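Serine/threonine-protein kinase pelle (Drosophila melanogaster, PDB 1D2Z) phosphorylates serine and threonine residues in the Toll pathway that sets embryonic dorsoventral polarity, and binds Tube through its death domain, the part present here. Local coordinates at residues 40-52 and 63-75. Sequence-based numbering, arbitrary orientation.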
ATOM      1  N   ALA A  40      14.945  -9.931  -2.653  1.00 29.04           N
ATOM      2  CA  ALA A  40      15.721  -8.712  -2.452  1.00 28.93           C
ATOM      3  C   ALA A  40      14.992  -7.621  -1.669  1.00 30.08           C
ATOM      4  O   ALA A  40      15.624  -6.849  -0.949  1.00 30.87           O
ATOM      5  CB  ALA A  40      16.206  -8.162  -3.792  1.00 27.57           C
ATOM      6  N   VAL A  41      13.678  -7.517  -1.856  1.00 29.17           N
ATOM      7  CA  VAL A  41      12.894  -6.507  -1.140  1.00 30.55           C
ATOM      8  C   VAL A  41      12.189  -7.128   0.067  1.00 31.24           C
ATOM      9  O   VAL A  41      11.410  -6.474   0.755  1.00 31.60           O
ATOM     10  CB  VAL A  41      11.853  -5.818  -2.060  1.00 29.76           C
ATOM     11  CG1 VAL A  41      12.552  -5.189  -3.257  1.00 30.82           C
ATOM     12  CG2 VAL A  41      10.802  -6.811  -2.511  1.00 29.21           C
ATOM     13  N   LYS A  42      12.453  -8.412   0.292  1.00 33.12           N
ATOM     14  CA  LYS A  42      11.888  -9.152   1.413  1.00 34.80           C
ATOM     15  C   LYS A  42      10.364  -9.222   1.452  1.00 34.12           C
ATOM     16  O   LYS A  42       9.756  -8.952   2.489  1.00 34.90           O
ATOM     17  CB  LYS A  42      12.424  -8.594   2.742  1.00 36.92           C
ATOM     18  CG  LYS A  42      13.937  -8.641   2.866  1.00 41.10           C
ATOM     19  CD  LYS A  42      14.407  -8.053   4.191  1.00 47.44           C
ATOM     20  CE  LYS A  42      15.932  -8.029   4.269  1.00 52.54           C
ATOM     21  NZ  LYS A  42      16.431  -7.412   5.536  1.00 56.55           N
ATOM     22  N   LEU A  43       9.744  -9.568   0.327  1.00 30.92           N
ATOM     23  CA  LEU A  43       8.290  -9.711   0.288  1.00 31.02           C
ATOM     24  C   LEU A  43       7.932 -10.866   1.223  1.00 32.56           C
ATOM     25  O   LEU A  43       8.731 -11.793   1.406  1.00 30.46           O
ATOM     26  CB  LEU A  43       7.795 -10.040  -1.129  1.00 28.04           C
ATOM     27  CG  LEU A  43       7.800  -8.938  -2.195  1.00 25.99           C
ATOM     28  CD1 LEU A  43       7.034  -9.427  -3.431  1.00 25.31           C
ATOM     29  CD2 LEU A  43       7.138  -7.688  -1.648  1.00 31.70           C
ATOM     30  N   TYR A  44       6.738 -10.807   1.802  1.00 31.44           N
ATOM     31  CA  TYR A  44       6.278 -11.838   2.723  1.00 33.16           C
ATOM     32  C   TYR A  44       5.801 -13.091   1.987  1.00 36.21           C
ATOM     33  O   TYR A  44       5.501 -13.044   0.786  1.00 35.08           O
ATOM     34  CB  TYR A  44       5.190 -11.279   3.646  1.00 30.59           C
ATOM     35  CG  TYR A  44       5.732 -10.326   4.692  1.00 29.23           C
ATOM     36  CD1 TYR A  44       5.853  -8.960   4.422  1.00 29.61           C
ATOM     37  CD2 TYR A  44       6.148 -10.791   5.944  1.00 28.78           C
ATOM     38  CE1 TYR A  44       6.375  -8.083   5.366  1.00 28.75           C
ATOM     39  CE2 TYR A  44       6.676  -9.915   6.902  1.00 29.36           C
ATOM     40  CZ  TYR A  44       6.785  -8.566   6.603  1.00 31.01           C
ATOM     41  OH  TYR A  44       7.314  -7.694   7.531  1.00 32.55           O
ATOM     42  N   PRO A  45       5.718 -14.233   2.702  1.00 36.49           N
ATOM     43  CA  PRO A  45       5.286 -15.500   2.106  1.00 36.37           C
ATOM     44  C   PRO A  45       4.003 -15.435   1.280  1.00 36.65           C
ATOM     45  O   PRO A  45       3.938 -16.005   0.197  1.00 37.69           O
ATOM     46  CB  PRO A  45       5.134 -16.413   3.327  1.00 34.06           C
ATOM     47  CG  PRO A  45       6.182 -15.914   4.245  1.00 36.12           C
ATOM     48  CD  PRO A  45       6.004 -14.412   4.140  1.00 37.18           C
ATOM     49  N   ASP A  46       2.991 -14.735   1.781  1.00 37.67           N
ATOM     50  CA  ASP A  46       1.731 -14.631   1.060  1.00 38.21           C
ATOM     51  C   ASP A  46       1.901 -13.859  -0.255  1.00 37.73           C
ATOM     52  O   ASP A  46       1.240 -14.169  -1.248  1.00 32.50           O
ATOM     53  CB  ASP A  46       0.671 -13.960   1.929  1.00 44.92           C
ATOM     54  CG  ASP A  46      -0.714 -14.512   1.675  1.00 51.34           C
ATOM     55  OD1 ASP A  46      -1.412 -13.991   0.776  1.00 55.09           O
ATOM     56  OD2 ASP A  46      -1.097 -15.482   2.370  1.00 54.14           O
ATOM     57  N   GLN A  47       2.782 -12.857  -0.246  1.00 34.48           N
ATOM     58  CA  GLN A  47       3.061 -12.045  -1.434  1.00 34.01           C
ATOM     59  C   GLN A  47       3.823 -12.881  -2.466  1.00 34.45           C
ATOM     60  O   GLN A  47       3.474 -12.894  -3.651  1.00 33.55           O
ATOM     61  CB  GLN A  47       3.847 -10.792  -1.035  1.00 31.76           C
ATOM     62  CG  GLN A  47       3.089  -9.948  -0.012  1.00 31.82           C
ATOM     63  CD  GLN A  47       3.848  -8.734   0.474  1.00 30.32           C
ATOM     64  OE1 GLN A  47       4.968  -8.840   0.985  1.00 33.22           O
ATOM     65  NE2 GLN A  47       3.215  -7.567   0.366  1.00 30.78           N
ATOM     66  N   VAL A  48       4.826 -13.618  -1.989  1.00 33.83           N
ATOM     67  CA  VAL A  48       5.635 -14.501  -2.826  1.00 34.58           C
ATOM     68  C   VAL A  48       4.733 -15.549  -3.482  1.00 36.12           C
ATOM     69  O   VAL A  48       4.822 -15.795  -4.688  1.00 34.26           O
ATOM     70  CB  VAL A  48       6.733 -15.218  -1.984  1.00 33.88           C
ATOM     71  CG1 VAL A  48       7.484 -16.233  -2.830  1.00 34.57           C
ATOM     72  CG2 VAL A  48       7.707 -14.197  -1.409  1.00 29.67           C
ATOM     73  N   GLU A  49       3.840 -16.137  -2.688  1.00 38.39           N
ATOM     74  CA  GLU A  49       2.919 -17.151  -3.188  1.00 39.77           C
ATOM     75  C   GLU A  49       1.939 -16.572  -4.205  1.00 38.64           C
ATOM     76  O   GLU A  49       1.578 -17.239  -5.170  1.00 38.97           O
ATOM     77  CB  GLU A  49       2.155 -17.806  -2.031  1.00 43.94           C
ATOM     78  CG  GLU A  49       1.228 -18.951  -2.453  1.00 49.21           C
ATOM     79  CD  GLU A  49       1.930 -20.010  -3.297  1.00 53.88           C
ATOM     80  OE1 GLU A  49       3.090 -20.370  -2.985  1.00 57.32           O
ATOM     81  OE2 GLU A  49       1.313 -20.486  -4.276  1.00 55.65           O
ATOM     82  N   GLN A  50       1.515 -15.332  -3.985  1.00 38.59           N
ATOM     83  CA  GLN A  50       0.592 -14.660  -4.896  1.00 37.86           C
ATOM     84  C   GLN A  50       1.261 -14.521  -6.269  1.00 36.82           C
ATOM     85  O   GLN A  50       0.620 -14.725  -7.296  1.00 37.03           O
ATOM     86  CB  GLN A  50       0.198 -13.288  -4.333  1.00 39.24           C
ATOM     87  CG  GLN A  50      -0.738 -12.460  -5.220  1.00 44.23           C
ATOM     88  CD  GLN A  50      -1.103 -11.123  -4.592  1.00 46.93           C
ATOM     89  OE1 GLN A  50      -1.238 -11.016  -3.373  1.00 52.40           O
ATOM     90  NE2 GLN A  50      -1.264 -10.094  -5.423  1.00 45.76           N
ATOM     91  N   ILE A  51       2.560 -14.216  -6.278  1.00 35.50           N
ATOM     92  CA  ILE A  51       3.302 -14.082  -7.533  1.00 35.21           C
ATOM     93  C   ILE A  51       3.441 -15.451  -8.195  1.00 36.98           C
ATOM     94  O   ILE A  51       3.126 -15.611  -9.377  1.00 37.78           O
ATOM     95  CB  ILE A  51       4.724 -13.502  -7.322  1.00 33.73           C
ATOM     96  CG1 ILE A  51       4.648 -12.118  -6.664  1.00 31.95           C
ATOM     97  CG2 ILE A  51       5.446 -13.409  -8.666  1.00 32.77           C
ATOM     98  CD1 ILE A  51       5.978 -11.596  -6.159  1.00 25.48           C
ATOM     99  N   SER A  52       3.925 -16.426  -7.428  1.00 37.35           N
ATOM    100  CA  SER A  52       4.102 -17.790  -7.921  1.00 40.79           C
ATOM    101  C   SER A  52       2.784 -18.292  -8.492  1.00 40.67           C
ATOM    102  O   SER A  52       2.748 -18.850  -9.587  1.00 41.73           O
ATOM    103  CB  SER A  52       4.558 -18.718  -6.787  1.00 40.97           C
ATOM    104  OG  SER A  52       4.549 -20.074  -7.202  1.00 43.56           O
ATOM    105  N   ASN A  63       5.173  -8.729 -13.521  1.00 24.80           N
ATOM    106  CA  ASN A  63       4.098  -7.735 -13.459  1.00 27.23           C
ATOM    107  C   ASN A  63       3.408  -7.825 -12.096  1.00 26.56           C
ATOM    108  O   ASN A  63       3.039  -6.808 -11.505  1.00 26.62           O
ATOM    109  CB  ASN A  63       3.068  -7.959 -14.568  1.00 28.13           C
ATOM    110  CG  ASN A  63       1.937  -6.951 -14.513  1.00 30.98           C
ATOM    111  OD1 ASN A  63       2.167  -5.741 -14.584  1.00 27.85           O
ATOM    112  ND2 ASN A  63       0.710  -7.442 -14.359  1.00 30.65           N
ATOM    113  N   GLU A  64       3.235  -9.052 -11.609  1.00 26.96           N
ATOM    114  CA  GLU A  64       2.605  -9.276 -10.313  1.00 28.65           C
ATOM    115  C   GLU A  64       3.506  -8.708  -9.219  1.00 25.20           C
ATOM    116  O   GLU A  64       3.025  -8.139  -8.244  1.00 26.78           O
ATOM    117  CB  GLU A  64       2.336 -10.766 -10.089  1.00 29.97           C
ATOM    118  CG  GLU A  64       1.441 -11.047  -8.878  1.00 36.81           C
ATOM    119  CD  GLU A  64       0.094 -10.335  -8.959  1.00 40.16           C
ATOM    120  OE1 GLU A  64      -0.446 -10.169 -10.073  1.00 38.66           O
ATOM    121  OE2 GLU A  64      -0.421  -9.925  -7.903  1.00 42.61           O
ATOM    122  N   PHE A  65       4.817  -8.880  -9.380  1.00 26.37           N
ATOM    123  CA  PHE A  65       5.764  -8.330  -8.412  1.00 26.06           C
ATOM    124  C   PHE A  65       5.589  -6.803  -8.384  1.00 27.61           C
ATOM    125  O   PHE A  65       5.545  -6.199  -7.306  1.00 26.41           O
ATOM    126  CB  PHE A  65       7.213  -8.692  -8.775  1.00 25.01           C
ATOM    127  CG  PHE A  65       8.243  -7.936  -7.978  1.00 24.09           C
ATOM    128  CD1 PHE A  65       8.567  -8.325  -6.683  1.00 26.86           C
ATOM    129  CD2 PHE A  65       8.851  -6.798  -8.507  1.00 23.29           C
ATOM    130  CE1 PHE A  65       9.477  -7.586  -5.919  1.00 24.82           C
ATOM    131  CE2 PHE A  65       9.759  -6.055  -7.757  1.00 23.25           C
ATOM    132  CZ  PHE A  65      10.073  -6.450  -6.454  1.00 25.37           C
ATOM    133  N   LEU A  66       5.491  -6.180  -9.562  1.00 24.76           N
ATOM    134  CA  LEU A  66       5.303  -4.729  -9.614  1.00 25.74           C
ATOM    135  C   LEU A  66       3.966  -4.332  -8.991  1.00 25.98           C
ATOM    136  O   LEU A  66       3.871  -3.295  -8.345  1.00 27.20           O
ATOM    137  CB  LEU A  66       5.374  -4.203 -11.050  1.00 24.66           C
ATOM    138  CG  LEU A  66       6.724  -4.273 -11.771  1.00 25.95           C
ATOM    139  CD1 LEU A  66       6.588  -3.660 -13.168  1.00 21.01           C
ATOM    140  CD2 LEU A  66       7.783  -3.533 -10.970  1.00 28.26           C
ATOM    141  N   ASN A  67       2.937  -5.152  -9.207  1.00 26.73           N
ATOM    142  CA  ASN A  67       1.609  -4.888  -8.647  1.00 29.16           C
ATOM    143  C   ASN A  67       1.678  -4.848  -7.118  1.00 31.27           C
ATOM    144  O   ASN A  67       1.094  -3.970  -6.484  1.00 31.49           O
ATOM    145  CB  ASN A  67       0.603  -5.964  -9.084  1.00 30.99           C
ATOM    146  CG  ASN A  67       0.083  -5.754 -10.511  1.00 34.14           C
ATOM    147  OD1 ASN A  67       0.176  -4.665 -11.070  1.00 32.74           O
ATOM    148  ND2 ASN A  67      -0.474  -6.808 -11.095  1.00 33.77           N
ATOM    149  N   ILE A  68       2.416  -5.790  -6.537  1.00 30.71           N
ATOM    150  CA  ILE A  68       2.560  -5.867  -5.083  1.00 30.60           C
ATOM    151  C   ILE A  68       3.505  -4.805  -4.517  1.00 29.36           C
ATOM    152  O   ILE A  68       3.101  -3.968  -3.706  1.00 29.14           O
ATOM    153  CB  ILE A  68       3.042  -7.285  -4.640  1.00 29.27           C
ATOM    154  CG1 ILE A  68       1.983  -8.330  -5.003  1.00 30.44           C
ATOM    155  CG2 ILE A  68       3.316  -7.318  -3.135  1.00 31.91           C
ATOM    156  CD1 ILE A  68       2.455  -9.771  -4.912  1.00 32.90           C
ATOM    157  N   TRP A  69       4.757  -4.836  -4.959  1.00 30.48           N
ATOM    158  CA  TRP A  69       5.772  -3.907  -4.469  1.00 28.15           C
ATOM    159  C   TRP A  69       5.482  -2.448  -4.838  1.00 29.21           C
ATOM    160  O   TRP A  69       5.614  -1.553  -4.003  1.00 26.98           O
ATOM    161  CB  TRP A  69       7.146  -4.350  -4.978  1.00 29.93           C
ATOM    162  CG  TRP A  69       8.302  -3.697  -4.296  1.00 29.02           C
ATOM    163  CD1 TRP A  69       8.595  -3.722  -2.952  1.00 29.66           C
ATOM    164  CD2 TRP A  69       9.332  -2.927  -4.917  1.00 29.74           C
ATOM    165  NE1 TRP A  69       9.742  -3.011  -2.706  1.00 27.88           N
ATOM    166  CE2 TRP A  69      10.218  -2.512  -3.892  1.00 29.49           C
ATOM    167  CE3 TRP A  69       9.595  -2.544  -6.241  1.00 27.41           C
ATOM    168  CZ2 TRP A  69      11.348  -1.737  -4.154  1.00 32.23           C
ATOM    169  CZ3 TRP A  69      10.721  -1.770  -6.498  1.00 31.01           C
ATOM    170  CH2 TRP A  69      11.581  -1.374  -5.461  1.00 28.98           C
ATOM    171  N   GLY A  70       5.053  -2.212  -6.073  1.00 29.99           N
ATOM    172  CA  GLY A  70       4.747  -0.853  -6.489  1.00 30.33           C
ATOM    173  C   GLY A  70       3.384  -0.402  -5.994  1.00 30.98           C
ATOM    174  O   GLY A  70       3.224   0.717  -5.516  1.00 31.91           O
ATOM    175  N   GLY A  71       2.406  -1.295  -6.083  1.00 31.67           N
ATOM    176  CA  GLY A  71       1.061  -0.971  -5.654  1.00 31.70           C
ATOM    177  C   GLY A  71       0.899  -0.659  -4.182  1.00 30.98           C
ATOM    178  O   GLY A  71       0.575   0.470  -3.814  1.00 31.04           O
ATOM    179  N   GLN A  72       1.146  -1.643  -3.326  1.00 29.48           N
ATOM    180  CA  GLN A  72       0.984  -1.423  -1.893  1.00 29.20           C
ATOM    181  C   GLN A  72       1.964  -0.439  -1.262  1.00 29.31           C
ATOM    182  O   GLN A  72       1.569   0.394  -0.449  1.00 27.13           O
ATOM    183  CB  GLN A  72       1.042  -2.744  -1.122  1.00 29.25           C
ATOM    184  CG  GLN A  72       0.903  -2.552   0.385  1.00 26.71           C
ATOM    185  CD  GLN A  72       1.057  -3.833   1.175  1.00 26.74           C
ATOM    186  OE1 GLN A  72       0.625  -4.912   0.743  1.00 26.73           O
ATOM    187  NE2 GLN A  72       1.664  -3.720   2.354  1.00 25.54           N
ATOM    188  N   TYR A  73       3.237  -0.534  -1.630  1.00 32.07           N
ATOM    189  CA  TYR A  73       4.260   0.330  -1.039  1.00 30.79           C
ATOM    190  C   TYR A  73       4.500   1.661  -1.732  1.00 31.20           C
ATOM    191  O   TYR A  73       5.346   2.442  -1.301  1.00 33.18           O
ATOM    192  CB  TYR A  73       5.557  -0.453  -0.858  1.00 29.60           C
ATOM    193  CG  TYR A  73       5.318  -1.772  -0.159  1.00 30.35           C
ATOM    194  CD1 TYR A  73       5.224  -1.836   1.231  1.00 29.33           C
ATOM    195  CD2 TYR A  73       5.128  -2.944  -0.886  1.00 29.52           C
ATOM    196  CE1 TYR A  73       4.945  -3.028   1.878  1.00 31.04           C
ATOM    197  CE2 TYR A  73       4.843  -4.150  -0.248  1.00 30.38           C
ATOM    198  CZ  TYR A  73       4.757  -4.180   1.138  1.00 32.38           C
ATOM    199  OH  TYR A  73       4.505  -5.357   1.785  1.00 33.76           O
ATOM    200  N   ASN A  74       3.756   1.916  -2.805  1.00 31.32           N
ATOM    201  CA  ASN A  74       3.846   3.181  -3.534  1.00 32.01           C
ATOM    202  C   ASN A  74       5.279   3.565  -3.915  1.00 29.64           C
ATOM    203  O   ASN A  74       5.682   4.712  -3.748  1.00 33.33           O
ATOM    204  CB  ASN A  74       3.204   4.295  -2.685  1.00 31.89           C
ATOM    205  CG  ASN A  74       2.785   5.507  -3.508  1.00 35.17           C
ATOM    206  OD1 ASN A  74       2.529   5.400  -4.710  1.00 33.46           O
ATOM    207  ND2 ASN A  74       2.704   6.667  -2.856  1.00 33.22           N
ATOM    208  N   HIS A  75       6.058   2.596  -4.393  1.00 28.26           N
ATOM    209  CA  HIS A  75       7.438   2.866  -4.786  1.00 28.23           C
ATOM    210  C   HIS A  75       7.522   3.556  -6.144  1.00 29.75           C
ATOM    211  O   HIS A  75       6.633   3.402  -6.987  1.00 30.52           O
ATOM    212  CB  HIS A  75       8.275   1.586  -4.770  1.00 28.84           C
ATOM    213  CG  HIS A  75       8.630   1.121  -3.393  1.00 27.86           C
ATOM    214  ND1 HIS A  75       9.246   1.939  -2.472  1.00 31.12           N
ATOM    215  CD2 HIS A  75       8.448  -0.069  -2.775  1.00 28.30           C
ATOM    216  CE1 HIS A  75       9.433   1.271  -1.346  1.00 30.74           C
ATOM    217  NE2 HIS A  75       8.957   0.048  -1.504  1.00 28.82           N
TER
HETATM  218  O   HOH W   1       0.415  -6.846  -1.333  1.00 48.08           O
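Gln47 reaches Tyr73 through one end of its side-chain amide while the other end turns back to its own helix start, a compact example of a buried amide fixed from both sides. Gln47 NE2 gives a nearly straight hydrogen bond to Tyr73 OH (2.9 Å) that lies close to the amide plane, and OE1 accepts, on a lone pair, the backbone N-H of Tyr44, which sits at the N-cap position. These two bonds set the rotation of the amide, whose plane stands 71° from the phenol ring. Against one face of the amide, Ile68 CG2 comes within 3.5 Å of Gln47 NE2, while Ile68 CD1 reaches Ile51 CG1 at 3.7 Å.

At the far end, Gln50 runs out fully extended, CG anti to its backbone N (chi1 178°), and its NE2 bonds Glu64 OE2 at 2.6 Å. Glu64 bends at chi2 to meet it, its CG resting against Ile51.

On the apolar side, Val41 splits its methyls: CG1 makes a CH-pi contact over the five-membered ring of Trp69 (3.9 Å to the centroid), and CG2 meets the edge of Phe65. Leu43 CD1 lies 3.8 Å from Phe65 CD1.

Gln72 and Tyr73 also contact the neighbouring Tube chain, where Gln72 OE1 hydrogen-bonds Lys34 of Tube. The segments 45-52 and 63-73 run roughly antiparallel, at 150°, and their parent helices, 45-56 and 61-73, pack as consecutive members of the six-helix death-domain bundle.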